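Local coordinates for protein KmHsv2 (Kluyveromyces marxianus, PDB 3VU4) that probably binds phosphoinositides on membranes through its seven-bladed beta-propeller, as a member of the PROPPIN family related to the autophagy protein Atg18, at residues 247-255 against 265-273. Residues are numbered along the deposited sequence; the frame is centred on the assembly and turned at random.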
ATOM      1  N   LYS A 247       1.588  -4.390  -3.472  1.00 37.18           N
ATOM      2  CA  LYS A 247       2.671  -3.875  -2.633  1.00 35.08           C
ATOM      3  C   LYS A 247       4.069  -4.311  -3.124  1.00 35.25           C
ATOM      4  O   LYS A 247       4.219  -5.365  -3.754  1.00 34.21           O
ATOM      5  CB  LYS A 247       2.433  -4.337  -1.199  1.00 33.98           C
ATOM      6  CG  LYS A 247       2.001  -3.254  -0.238  1.00 35.06           C
ATOM      7  CD  LYS A 247       0.900  -2.377  -0.791  1.00 35.18           C
ATOM      8  CE  LYS A 247       0.365  -1.436   0.280  1.00 34.18           C
ATOM      9  NZ  LYS A 247      -0.328  -2.157   1.399  1.00 35.53           N
ATOM     10  N   TRP A 248       5.079  -3.491  -2.830  1.00 35.26           N
ATOM     11  CA  TRP A 248       6.470  -3.728  -3.254  1.00 35.09           C
ATOM     12  C   TRP A 248       7.341  -4.379  -2.183  1.00 35.83           C
ATOM     13  O   TRP A 248       7.206  -4.067  -1.001  1.00 38.27           O
ATOM     14  CB  TRP A 248       7.153  -2.405  -3.623  1.00 33.50           C
ATOM     15  CG  TRP A 248       6.676  -1.686  -4.869  1.00 32.81           C
ATOM     16  CD1 TRP A 248       5.604  -0.839  -4.981  1.00 30.46           C
ATOM     17  CD2 TRP A 248       7.343  -1.655  -6.141  1.00 31.51           C
ATOM     18  NE1 TRP A 248       5.572  -0.274  -6.234  1.00 29.49           N
ATOM     19  CE2 TRP A 248       6.625  -0.758  -6.969  1.00 31.37           C
ATOM     20  CE3 TRP A 248       8.477  -2.300  -6.658  1.00 27.75           C
ATOM     21  CZ2 TRP A 248       7.012  -0.478  -8.290  1.00 28.91           C
ATOM     22  CZ3 TRP A 248       8.862  -2.028  -7.968  1.00 29.91           C
ATOM     23  CH2 TRP A 248       8.127  -1.124  -8.771  1.00 29.86           C
ATOM     24  N   SER A 249       8.253  -5.260  -2.582  1.00 35.39           N
ATOM     25  CA  SER A 249       9.139  -5.875  -1.592  1.00 35.68           C
ATOM     26  C   SER A 249      10.091  -4.770  -1.124  1.00 35.75           C
ATOM     27  O   SER A 249      10.284  -3.773  -1.816  1.00 32.95           O
ATOM     28  CB  SER A 249       9.906  -7.059  -2.192  1.00 35.35           C
ATOM     29  OG  SER A 249      10.673  -6.672  -3.317  1.00 35.90           O
ATOM     30  N   THR A 250      10.678  -4.943   0.051  1.00 38.64           N
ATOM     31  CA  THR A 250      11.549  -3.919   0.626  1.00 41.90           C
ATOM     32  C   THR A 250      12.706  -3.382  -0.224  1.00 44.31           C
ATOM     33  O   THR A 250      13.049  -2.206  -0.110  1.00 45.33           O
ATOM     34  CB  THR A 250      12.070  -4.371   2.001  1.00 41.79           C
ATOM     35  OG1 THR A 250      12.742  -5.629   1.879  1.00 44.74           O
ATOM     36  CG2 THR A 250      10.904  -4.524   2.965  1.00 41.25           C
ATOM     37  N   ASP A 251      13.301  -4.210  -1.078  1.00 46.20           N
ATOM     38  CA  ASP A 251      14.392  -3.736  -1.936  1.00 46.44           C
ATOM     39  C   ASP A 251      13.886  -3.275  -3.315  1.00 45.28           C
ATOM     40  O   ASP A 251      14.679  -2.882  -4.177  1.00 46.33           O
ATOM     41  CB  ASP A 251      15.447  -4.831  -2.121  1.00 46.97           C
ATOM     42  CG  ASP A 251      14.882  -6.082  -2.767  1.00 51.79           C
ATOM     43  OD1 ASP A 251      13.723  -6.058  -3.249  1.00 54.47           O
ATOM     44  OD2 ASP A 251      15.600  -7.098  -2.797  1.00 51.00           O
ATOM     45  N   GLY A 252      12.571  -3.332  -3.516  1.00 42.88           N
ATOM     46  CA  GLY A 252      11.984  -2.910  -4.779  1.00 39.63           C
ATOM     47  C   GLY A 252      12.084  -3.934  -5.896  1.00 37.88           C
ATOM     48  O   GLY A 252      11.791  -3.634  -7.057  1.00 38.74           O
ATOM     49  N   SER A 253      12.491  -5.146  -5.541  1.00 36.81           N
ATOM     50  CA  SER A 253      12.659  -6.241  -6.496  1.00 36.44           C
ATOM     51  C   SER A 253      11.383  -6.951  -6.965  1.00 34.97           C
ATOM     52  O   SER A 253      11.256  -7.303  -8.132  1.00 33.88           O
ATOM     53  CB  SER A 253      13.601  -7.293  -5.902  1.00 35.83           C
ATOM     54  OG  SER A 253      13.504  -8.511  -6.627  1.00 41.51           O
ATOM     55  N   LYS A 254      10.453  -7.198  -6.053  1.00 36.21           N
ATOM     56  CA  LYS A 254       9.227  -7.886  -6.421  1.00 36.34           C
ATOM     57  C   LYS A 254       7.974  -7.107  -6.097  1.00 35.68           C
ATOM     58  O   LYS A 254       7.940  -6.278  -5.189  1.00 36.20           O
ATOM     59  CB  LYS A 254       9.174  -9.256  -5.753  1.00 36.68           C
ATOM     60  CG  LYS A 254      10.212 -10.198  -6.299  1.00 39.33           C
ATOM     61  CD  LYS A 254      10.351 -11.430  -5.449  1.00 43.85           C
ATOM     62  CE  LYS A 254      11.626 -12.183  -5.820  1.00 47.51           C
ATOM     63  NZ  LYS A 254      12.843 -11.335  -5.604  1.00 47.80           N
ATOM     64  N   LEU A 255       6.940  -7.386  -6.869  1.00 35.20           N
ATOM     65  CA  LEU A 255       5.660  -6.733  -6.697  1.00 34.92           C
ATOM     66  C   LEU A 255       4.620  -7.825  -6.418  1.00 35.81           C
ATOM     67  O   LEU A 255       4.506  -8.785  -7.186  1.00 35.39           O
ATOM     68  CB  LEU A 255       5.322  -5.983  -7.979  1.00 33.56           C
ATOM     69  CG  LEU A 255       4.167  -5.002  -8.013  1.00 31.26           C
ATOM     70  CD1 LEU A 255       4.356  -3.954  -6.941  1.00 34.03           C
ATOM     71  CD2 LEU A 255       4.122  -4.371  -9.385  1.00 31.22           C
ATOM     72  N   HIS A 265      -0.144 -13.114  -6.348  1.00 36.10           N
ATOM     73  CA  HIS A 265       0.770 -13.172  -7.491  1.00 36.72           C
ATOM     74  C   HIS A 265       2.003 -12.315  -7.210  1.00 37.00           C
ATOM     75  O   HIS A 265       1.918 -11.277  -6.546  1.00 36.15           O
ATOM     76  CB  HIS A 265       0.103 -12.622  -8.757  1.00 38.30           C
ATOM     77  CG  HIS A 265      -1.235 -13.227  -9.060  1.00 43.82           C
ATOM     78  ND1 HIS A 265      -1.381 -14.402  -9.767  1.00 43.03           N
ATOM     79  CD2 HIS A 265      -2.489 -12.809  -8.759  1.00 43.09           C
ATOM     80  CE1 HIS A 265      -2.666 -14.681  -9.888  1.00 44.21           C
ATOM     81  NE2 HIS A 265      -3.359 -13.730  -9.286  1.00 45.53           N
ATOM     82  N   VAL A 266       3.148 -12.741  -7.724  1.00 35.10           N
ATOM     83  CA  VAL A 266       4.371 -11.985  -7.537  1.00 33.92           C
ATOM     84  C   VAL A 266       4.996 -11.722  -8.893  1.00 34.59           C
ATOM     85  O   VAL A 266       5.156 -12.641  -9.693  1.00 35.00           O
ATOM     86  CB  VAL A 266       5.381 -12.747  -6.667  1.00 33.57           C
ATOM     87  CG1 VAL A 266       6.711 -12.004  -6.651  1.00 29.60           C
ATOM     88  CG2 VAL A 266       4.831 -12.902  -5.251  1.00 29.87           C
ATOM     89  N   PHE A 267       5.316 -10.458  -9.154  1.00 34.42           N
ATOM     90  CA  PHE A 267       5.951 -10.058 -10.409  1.00 35.20           C
ATOM     91  C   PHE A 267       7.366  -9.597 -10.076  1.00 36.43           C
ATOM     92  O   PHE A 267       7.617  -9.040  -8.999  1.00 37.58           O
ATOM     93  CB  PHE A 267       5.156  -8.933 -11.075  1.00 31.88           C
ATOM     94  CG  PHE A 267       3.785  -9.345 -11.499  1.00 31.25           C
ATOM     95  CD1 PHE A 267       3.583  -9.977 -12.713  1.00 31.80           C
ATOM     96  CD2 PHE A 267       2.689  -9.129 -10.664  1.00 31.40           C
ATOM     97  CE1 PHE A 267       2.301 -10.395 -13.100  1.00 32.88           C
ATOM     98  CE2 PHE A 267       1.418  -9.539 -11.037  1.00 30.34           C
ATOM     99  CZ  PHE A 267       1.220 -10.173 -12.256  1.00 30.18           C
ATOM    100  N   GLU A 268       8.290  -9.823 -10.997  1.00 36.40           N
ATOM    101  CA  GLU A 268       9.677  -9.455 -10.753  1.00 37.39           C
ATOM    102  C   GLU A 268      10.155  -8.231 -11.526  1.00 37.03           C
ATOM    103  O   GLU A 268      10.165  -8.241 -12.759  1.00 36.96           O
ATOM    104  CB  GLU A 268      10.567 -10.664 -11.068  1.00 38.01           C
ATOM    105  CG  GLU A 268      12.070 -10.394 -11.052  1.00 41.42           C
ATOM    106  CD  GLU A 268      12.875 -11.645 -11.368  1.00 43.08           C
ATOM    107  OE1 GLU A 268      13.084 -12.471 -10.453  1.00 44.78           O
ATOM    108  OE2 GLU A 268      13.281 -11.814 -12.539  1.00 44.17           O
ATOM    109  N   ILE A 269      10.546  -7.180 -10.803  1.00 36.54           N
ATOM    110  CA  ILE A 269      11.063  -5.959 -11.429  1.00 38.45           C
ATOM    111  C   ILE A 269      12.553  -6.149 -11.787  1.00 38.97           C
ATOM    112  O   ILE A 269      13.010  -5.758 -12.868  1.00 39.02           O
ATOM    113  CB  ILE A 269      10.878  -4.728 -10.505  1.00 39.28           C
ATOM    114  CG1 ILE A 269       9.428  -4.227 -10.589  1.00 41.93           C
ATOM    115  CG2 ILE A 269      11.833  -3.610 -10.906  1.00 39.48           C
ATOM    116  CD1 ILE A 269       8.405  -5.135  -9.932  1.00 41.65           C
ATOM    117  N   PHE A 270      13.311  -6.741 -10.874  1.00 38.14           N
ATOM    118  CA  PHE A 270      14.715  -7.035 -11.142  1.00 39.94           C
ATOM    119  C   PHE A 270      15.111  -8.229 -10.287  1.00 40.71           C
ATOM    120  O   PHE A 270      14.564  -8.415  -9.195  1.00 40.04           O
ATOM    121  CB  PHE A 270      15.611  -5.810 -10.880  1.00 38.15           C
ATOM    122  CG  PHE A 270      15.810  -5.464  -9.425  1.00 35.77           C
ATOM    123  CD1 PHE A 270      16.705  -6.186  -8.637  1.00 34.06           C
ATOM    124  CD2 PHE A 270      15.152  -4.365  -8.861  1.00 34.57           C
ATOM    125  CE1 PHE A 270      16.954  -5.822  -7.308  1.00 31.58           C
ATOM    126  CE2 PHE A 270      15.391  -3.992  -7.536  1.00 33.32           C
ATOM    127  CZ  PHE A 270      16.297  -4.725  -6.758  1.00 33.58           C
ATOM    128  N   ASN A 271      16.027  -9.057 -10.790  1.00 41.38           N
ATOM    129  CA  ASN A 271      16.435 -10.232 -10.042  1.00 41.83           C
ATOM    130  C   ASN A 271      17.209  -9.866  -8.780  1.00 44.71           C
ATOM    131  O   ASN A 271      18.204  -9.154  -8.810  1.00 44.09           O
ATOM    132  CB  ASN A 271      17.236 -11.191 -10.903  1.00 39.15           C
ATOM    133  CG  ASN A 271      17.416 -12.529 -10.232  1.00 39.50           C
ATOM    134  OD1 ASN A 271      18.049 -12.616  -9.183  1.00 39.26           O
ATOM    135  ND2 ASN A 271      16.841 -13.581 -10.817  1.00 36.77           N
ATOM    136  N   ASP A 272      16.699 -10.394  -7.675  1.00 47.84           N
ATOM    137  CA  ASP A 272      17.166 -10.169  -6.314  1.00 49.03           C
ATOM    138  C   ASP A 272      18.313 -11.038  -5.802  1.00 50.06           C
ATOM    139  O   ASP A 272      19.138 -10.596  -5.016  1.00 48.05           O
ATOM    140  CB  ASP A 272      15.962 -10.378  -5.391  1.00 48.26           C
ATOM    141  CG  ASP A 272      15.840  -9.311  -4.376  1.00 51.44           C
ATOM    142  OD1 ASP A 272      16.477  -8.262  -4.578  1.00 56.64           O
ATOM    143  OD2 ASP A 272      15.110  -9.502  -3.388  1.00 53.90           O
ATOM    144  N   GLN A 273      18.321 -12.289  -6.236  1.00 52.54           N
ATOM    145  CA  GLN A 273      19.283 -13.288  -5.808  1.00 55.78           C
ATOM    146  C   GLN A 273      20.721 -13.154  -6.317  1.00 57.01           C
ATOM    147  O   GLN A 273      21.031 -12.324  -7.177  1.00 56.66           O
ATOM    148  CB  GLN A 273      18.748 -14.661  -6.218  1.00 58.95           C
ATOM    149  CG  GLN A 273      17.236 -14.807  -6.072  1.00 62.56           C
ATOM    150  CD  GLN A 273      16.804 -14.951  -4.624  1.00 66.19           C
ATOM    151  OE1 GLN A 273      16.763 -16.059  -4.080  1.00 67.11           O
ATOM    152  NE2 GLN A 273      16.492 -13.825  -3.984  1.00 68.61           N
TER
HETATM  153  O   HOH W   1      12.132  -8.991  -3.373  1.00 50.61           O
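Ser253 grips Phe270 by both its backbone and its hydroxyl. Its CA sits over one face of the phenyl ring, a CH-pi contact 3.9 Å from the centroid, while its OG donates to Phe270 O almost in line with that carbonyl (2.8 Å). The hydroxyl gets there by standing anti to the Ser253 nitrogen (chi1 164°), and it also accepts from Lys254 NZ. Gly252 O lies close to the same ring, and Asp251 O approaches its edge. Losing this hydroxyl to an alanine is likely to leave Phe270 O without its donor and Lys254 NZ without one of its acceptors. Asp251 OD1 takes Ser253 N from above the carboxylate plane, closing an Asx turn. Ile269 N bonds to Ser253 O (2.8 Å). The Ile269 side chain crosses Trp248 at about a right angle: Ile269 CG1 lies 3.5 Å from Trp248 CZ3, and Ile269 CD1 is 3.7 Å from Leu255 CB. Leu255 CD1 lies over one face of the Trp248 ring, toward its rim. Lys254 crosses Val266 obliquely, its CB and CD resting near Val266 CG1, then bends at chi4 (60°) toward Asp272, making a long salt bridge to OD2. Leu255 and Phe267 form an antiparallel hydrogen-bonded pair in the hairpin of strands 254-259 and 263-268, the two middle strands of one propeller blade. Strands 209-214 and 219-224 of the preceding blade pack against Trp248 and Leu255; on the other face, Trp343 and Ile345 of strand 342-352 touch Lys254 and Val266.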